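Local coordinates for protein transcriptional regulator (Streptococcus thermophilus LMD-9, PDB 5JUF) that acts as a quorum-sensing transcriptional activator of the RNPP group, controlling competence in the ComRS cell-to-cell communication system, at residues A[5-8]-A[9-12]; A[255-258]-A[259-263]. One frame throughout, in Å; residues are numbered along the deposited sequence.

Interaction 1 of 2, residues A[5-8]-A[9-12]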
loop_
_atom_site.group_PDB
_atom_site.type_symbol
_atom_site.label_atom_id
_atom_site.label_comp_id
_atom_site.label_asym_id
_atom_site.label_seq_id
_atom_site.Cartn_x
_atom_site.Cartn_y
_atom_site.Cartn_z
ATOM N N ASP A 5 -25.834 2.701 -7.871
ATOM C CA ASP A 5 -26.745 3.674 -8.476
ATOM C C ASP A 5 -27.753 4.216 -7.466
ATOM O O ASP A 5 -28.092 5.402 -7.492
ATOM C CB ASP A 5 -27.515 3.042 -9.643
ATOM C CG ASP A 5 -26.618 2.570 -10.771
ATOM O OD1 ASP A 5 -25.558 3.176 -11.005
ATOM O OD2 ASP A 5 -26.996 1.589 -11.443
ATOM N N SER A 6 -28.292 3.344 -6.606
ATOM C CA SER A 6 -29.384 3.747 -5.721
ATOM C C SER A 6 -28.899 4.737 -4.668
ATOM O O SER A 6 -29.510 5.793 -4.451
ATOM C CB SER A 6 -29.989 2.500 -5.064
ATOM O OG SER A 6 -31.020 2.844 -4.160
ATOM N N ILE A 7 -27.793 4.408 -4.010
ATOM C CA ILE A 7 -27.196 5.292 -3.013
ATOM C C ILE A 7 -26.714 6.587 -3.652
ATOM O O ILE A 7 -26.928 7.679 -3.107
ATOM C CB ILE A 7 -26.054 4.550 -2.302
ATOM C CG1 ILE A 7 -26.637 3.432 -1.429
ATOM C CG2 ILE A 7 -25.186 5.497 -1.500
ATOM C CD1 ILE A 7 -25.572 2.454 -0.964
ATOM N N GLY A 8 -26.040 6.489 -4.800
ATOM C CA GLY A 8 -25.555 7.693 -5.462
ATOM C C GLY A 8 -26.676 8.652 -5.815
ATOM O O GLY A 8 -26.565 9.863 -5.596
ATOM N N LEU A 9 -27.777 8.121 -6.349
ATOM C CA LEU A 9 -28.911 8.967 -6.699
ATOM C C LEU A 9 -29.504 9.641 -5.469
ATOM O O LEU A 9 -29.883 10.819 -5.521
ATOM C CB LEU A 9 -29.980 8.143 -7.420
ATOM C CG LEU A 9 -31.175 8.986 -7.870
ATOM C CD1 LEU A 9 -30.733 10.083 -8.841
ATOM C CD2 LEU A 9 -32.267 8.123 -8.488
ATOM N N ARG A 10 -29.603 8.907 -4.359
ATOM C CA ARG A 10 -30.126 9.467 -3.114
ATOM C C ARG A 10 -29.262 10.621 -2.617
ATOM O O ARG A 10 -29.778 11.663 -2.186
ATOM C CB ARG A 10 -30.190 8.355 -2.064
ATOM C CG ARG A 10 -31.240 8.491 -0.999
ATOM C CD ARG A 10 -31.386 7.173 -0.209
ATOM N NE ARG A 10 -32.071 6.133 -0.969
ATOM C CZ ARG A 10 -31.572 4.941 -1.285
ATOM N NH1 ARG A 10 -32.305 4.099 -1.993
ATOM N NH2 ARG A 10 -30.354 4.576 -0.905
ATOM N N ILE A 11 -27.945 10.441 -2.654
ATOM C CA ILE A 11 -27.021 11.486 -2.223
ATOM C C ILE A 11 -27.137 12.713 -3.125
ATOM O O ILE A 11 -27.247 13.846 -2.643
ATOM C CB ILE A 11 -25.584 10.937 -2.201
ATOM C CG1 ILE A 11 -25.414 9.910 -1.069
ATOM C CG2 ILE A 11 -24.568 12.094 -2.099
ATOM C CD1 ILE A 11 -24.156 9.022 -1.206
ATOM N N LYS A 12 -27.089 12.503 -4.445
ATOM C CA LYS A 12 -27.181 13.610 -5.390
ATOM C C LYS A 12 -28.502 14.359 -5.244
ATOM O O LYS A 12 -28.519 15.597 -5.206
ATOM C CB LYS A 12 -27.028 13.080 -6.821
ATOM C CG LYS A 12 -27.022 14.161 -7.903
ATOM C CD LYS A 12 -26.739 13.549 -9.263
ATOM C CE LYS A 12 -26.401 14.622 -10.317
ATOM N NZ LYS A 12 -27.599 15.085 -11.055
#

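Interaction 2 of 2, residues A[255-258]-A[259-263]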
loop_
_atom_site.group_PDB
_atom_site.type_symbol
_atom_site.label_atom_id
_atom_site.label_comp_id
_atom_site.label_asym_id
_atom_site.label_seq_id
_atom_site.Cartn_x
_atom_site.Cartn_y
_atom_site.Cartn_z
ATOM N N LYS A 255 24.697 -3.119 2.246
ATOM C CA LYS A 255 24.710 -2.017 1.284
ATOM C C LYS A 255 25.062 -0.699 1.964
ATOM O O LYS A 255 25.869 0.083 1.445
ATOM C CB LYS A 255 23.354 -1.892 0.584
ATOM C CG LYS A 255 22.890 -3.101 -0.227
ATOM C CD LYS A 255 23.729 -3.304 -1.479
ATOM C CE LYS A 255 23.051 -4.274 -2.450
ATOM N NZ LYS A 255 23.948 -4.609 -3.599
ATOM N N TYR A 256 24.460 -0.437 3.130
ATOM C CA TYR A 256 24.759 0.787 3.868
ATOM C C TYR A 256 26.240 0.875 4.210
ATOM O O TYR A 256 26.877 1.908 3.984
ATOM C CB TYR A 256 23.902 0.853 5.136
ATOM C CG TYR A 256 24.283 1.967 6.089
ATOM C CD1 TYR A 256 23.757 3.251 5.945
ATOM C CD2 TYR A 256 25.163 1.731 7.142
ATOM C CE1 TYR A 256 24.111 4.266 6.826
ATOM C CE2 TYR A 256 25.520 2.734 8.021
ATOM C CZ TYR A 256 24.993 3.997 7.859
ATOM O OH TYR A 256 25.354 4.986 8.742
ATOM N N GLU A 257 26.808 -0.211 4.748
ATOM C CA GLU A 257 28.230 -0.205 5.077
ATOM C C GLU A 257 29.083 -0.019 3.830
ATOM O O GLU A 257 30.088 0.698 3.860
ATOM C CB GLU A 257 28.615 -1.503 5.798
ATOM C CG GLU A 257 27.999 -1.653 7.181
ATOM C CD GLU A 257 28.564 -0.661 8.195
ATOM O OE1 GLU A 257 29.586 -0.006 7.896
ATOM O OE2 GLU A 257 27.977 -0.534 9.291
ATOM N N LEU A 258 28.694 -0.659 2.724
ATOM C CA LEU A 258 29.504 -0.650 1.511
ATOM C C LEU A 258 29.402 0.675 0.763
ATOM O O LEU A 258 30.414 1.221 0.314
ATOM C CB LEU A 258 29.076 -1.806 0.603
ATOM C CG LEU A 258 29.800 -1.950 -0.738
ATOM C CD1 LEU A 258 31.260 -2.289 -0.525
ATOM C CD2 LEU A 258 29.132 -2.999 -1.611
ATOM N N LEU A 259 28.191 1.207 0.619
ATOM C CA LEU A 259 27.954 2.347 -0.255
ATOM C C LEU A 259 28.044 3.676 0.480
ATOM O O LEU A 259 28.528 4.658 -0.087
ATOM C CB LEU A 259 26.586 2.214 -0.927
ATOM C CG LEU A 259 26.413 0.960 -1.783
ATOM C CD1 LEU A 259 24.959 0.802 -2.189
ATOM C CD2 LEU A 259 27.300 1.046 -3.007
ATOM N N HIS A 260 27.594 3.735 1.733
ATOM C CA HIS A 260 27.662 4.970 2.502
ATOM C C HIS A 260 28.885 5.043 3.406
ATOM O O HIS A 260 29.569 6.070 3.429
ATOM C CB HIS A 260 26.396 5.155 3.341
ATOM C CG HIS A 260 26.323 6.488 4.019
ATOM N ND1 HIS A 260 26.249 6.625 5.388
ATOM C CD2 HIS A 260 26.340 7.745 3.514
ATOM C CE1 HIS A 260 26.208 7.908 5.698
ATOM N NE2 HIS A 260 26.261 8.609 4.579
ATOM N N LYS A 261 29.174 3.982 4.166
ATOM C CA LYS A 261 30.334 4.018 5.050
ATOM C C LYS A 261 31.626 3.642 4.341
ATOM O O LYS A 261 32.705 3.962 4.850
ATOM C CB LYS A 261 30.129 3.088 6.249
ATOM C CG LYS A 261 28.898 3.408 7.071
ATOM C CD LYS A 261 28.941 4.830 7.605
ATOM C CE LYS A 261 30.091 5.008 8.578
ATOM N NZ LYS A 261 30.208 6.418 9.023
ATOM N N GLU A 262 31.539 2.995 3.178
ATOM C CA GLU A 262 32.704 2.458 2.472
ATOM C C GLU A 262 33.549 1.597 3.406
ATOM O O GLU A 262 34.769 1.734 3.497
ATOM C CB GLU A 262 33.539 3.576 1.838
ATOM C CG GLU A 262 32.784 4.360 0.777
ATOM C CD GLU A 262 33.684 5.243 -0.050
ATOM O OE1 GLU A 262 33.260 5.655 -1.149
ATOM O OE2 GLU A 262 34.814 5.524 0.398
ATOM N N ASN A 263 32.875 0.700 4.113
ATOM C CA ASN A 263 33.500 -0.235 5.040
ATOM C C ASN A 263 33.277 -1.632 4.465
ATOM O O ASN A 263 32.254 -2.266 4.731
ATOM C CB ASN A 263 32.904 -0.079 6.444
ATOM C CG ASN A 263 33.659 -0.866 7.492
ATOM O OD1 ASN A 263 34.245 -1.907 7.201
ATOM N ND2 ASN A 263 33.643 -0.373 8.724
#

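Interaction 1 of 2, residues A[5-8]-A[9-12]
Ser-6 and Arg-10 meet on one flank of helix 3-17, the opening helix of the helix-turn-helix region, which probably binds DNA, and illustrate how side chains one turn apart can share a partner. Arg-10 NH1 comes to 2.8 Å from Ser-6 OG. The guanidinium folds back because the arginine chain bends at chi3 (-74°), and this lays one face over the Ser-6 carbonyl, whose O stands 3.8 Å above the plane near its centre. On the adjoining flank Ile-7 and Ile-11 run side by side, with Ile-7 CG2 3.7 Å from Ile-11 CD1. The backbone beneath is regular alpha-helix, each amide from Leu-9 to Lys-12 bonding to the carbonyl four residues earlier.

In the next shell, Asp-70 OD2 accepts a hydrogen bond from Ser-6 OG and forms a salt bridge with Arg-10 NH2, which also bonds to Leu-66 O; NH2 thus has two partners, which limit the rotation of the guanidinium. Ile-11 packs against Leu-37 and Ile-40 of helix 34-41, joining two helices of the domain. The aliphatic and polar flanks come together where Ile-7 CG1 lies 3.9 Å from Arg-10 NH2.

Interaction 2 of 2, residues A[255-258]-A[259-263]
Tyr-256, His-260 and Lys-261 project the same way from the end of helix 246-260, in the tetratricopeptide-type helical region, and show how two later side chains can both approach a phenol ring obliquely from one side of its plane. The tyrosine and histidine side chains run side by side, their rings oblique, with centroids 5.3 Å apart and planes inclined at 43°, so they are neither stacked nor perpendicular. The nearest atoms of the pair are Tyr-256 CE1 and His-260 ND1, 3.5 Å apart. At the other epsilon carbon, Tyr-256 CE2 is met by Lys-261 CG at 3.6 Å. The tyrosine reaches this place because its CG is swung opposite the backbone N (chi1 171°), and the histidine does likewise. The Phe-223 ring, from a loop, meets that of His-260, and its side chain also touches Tyr-256. Glu-257 crosses the same lysine nearer its backbone, OE1 lying 3.5 Å from Lys-261 CB.

The backbone beneath widens at the same point. Tyr-256 O takes two amides, His-260 N at 3.0 Å and Lys-261 N at 3.1 Å, the second closing a wider pi-type turn. Glu-262 then adopts positive phi (51°), and Asn-263 N bonds to Glu-257 O at 2.8 Å, reaching back six residues at the helix's end; a CA-H...O contact from Glu-262 to Leu-258 O accompanies it. Asn-263 at once becomes the N-cap of helix 264-280, its OD1 receiving Glu-266 N.

The chemistry implies that Glu-257 meets Lys-261 through the lysine's CB and CG and not through its ammonium group: Glu-257 OE1 and Lys-261 NZ stay 6.6 Å apart, so any attraction between them is probably modest. Backbone amides make the hydrogen bonds within 255-263, and the Asn-263 side chain adds the cap on the next helix.

Followed from the N terminus, the two interactions are strictly in series: interaction 1 is complete within helix 3-17 long before interaction 2 begins, and they neither nest nor cross. Each is a continuous stretch, so neither closes a long loop; the first stays inside a helix, whereas the second carries the chain through the tight turn from helix 246-260 into helix 264-280. They lie on opposite sides of the chain's centre, with their own centres about 58 Å apart. One belongs to the helix-turn-helix part and the other to the far end of the helical tetratricopeptide part; each lies within its own region, and their nearest atoms are about 49 Å apart.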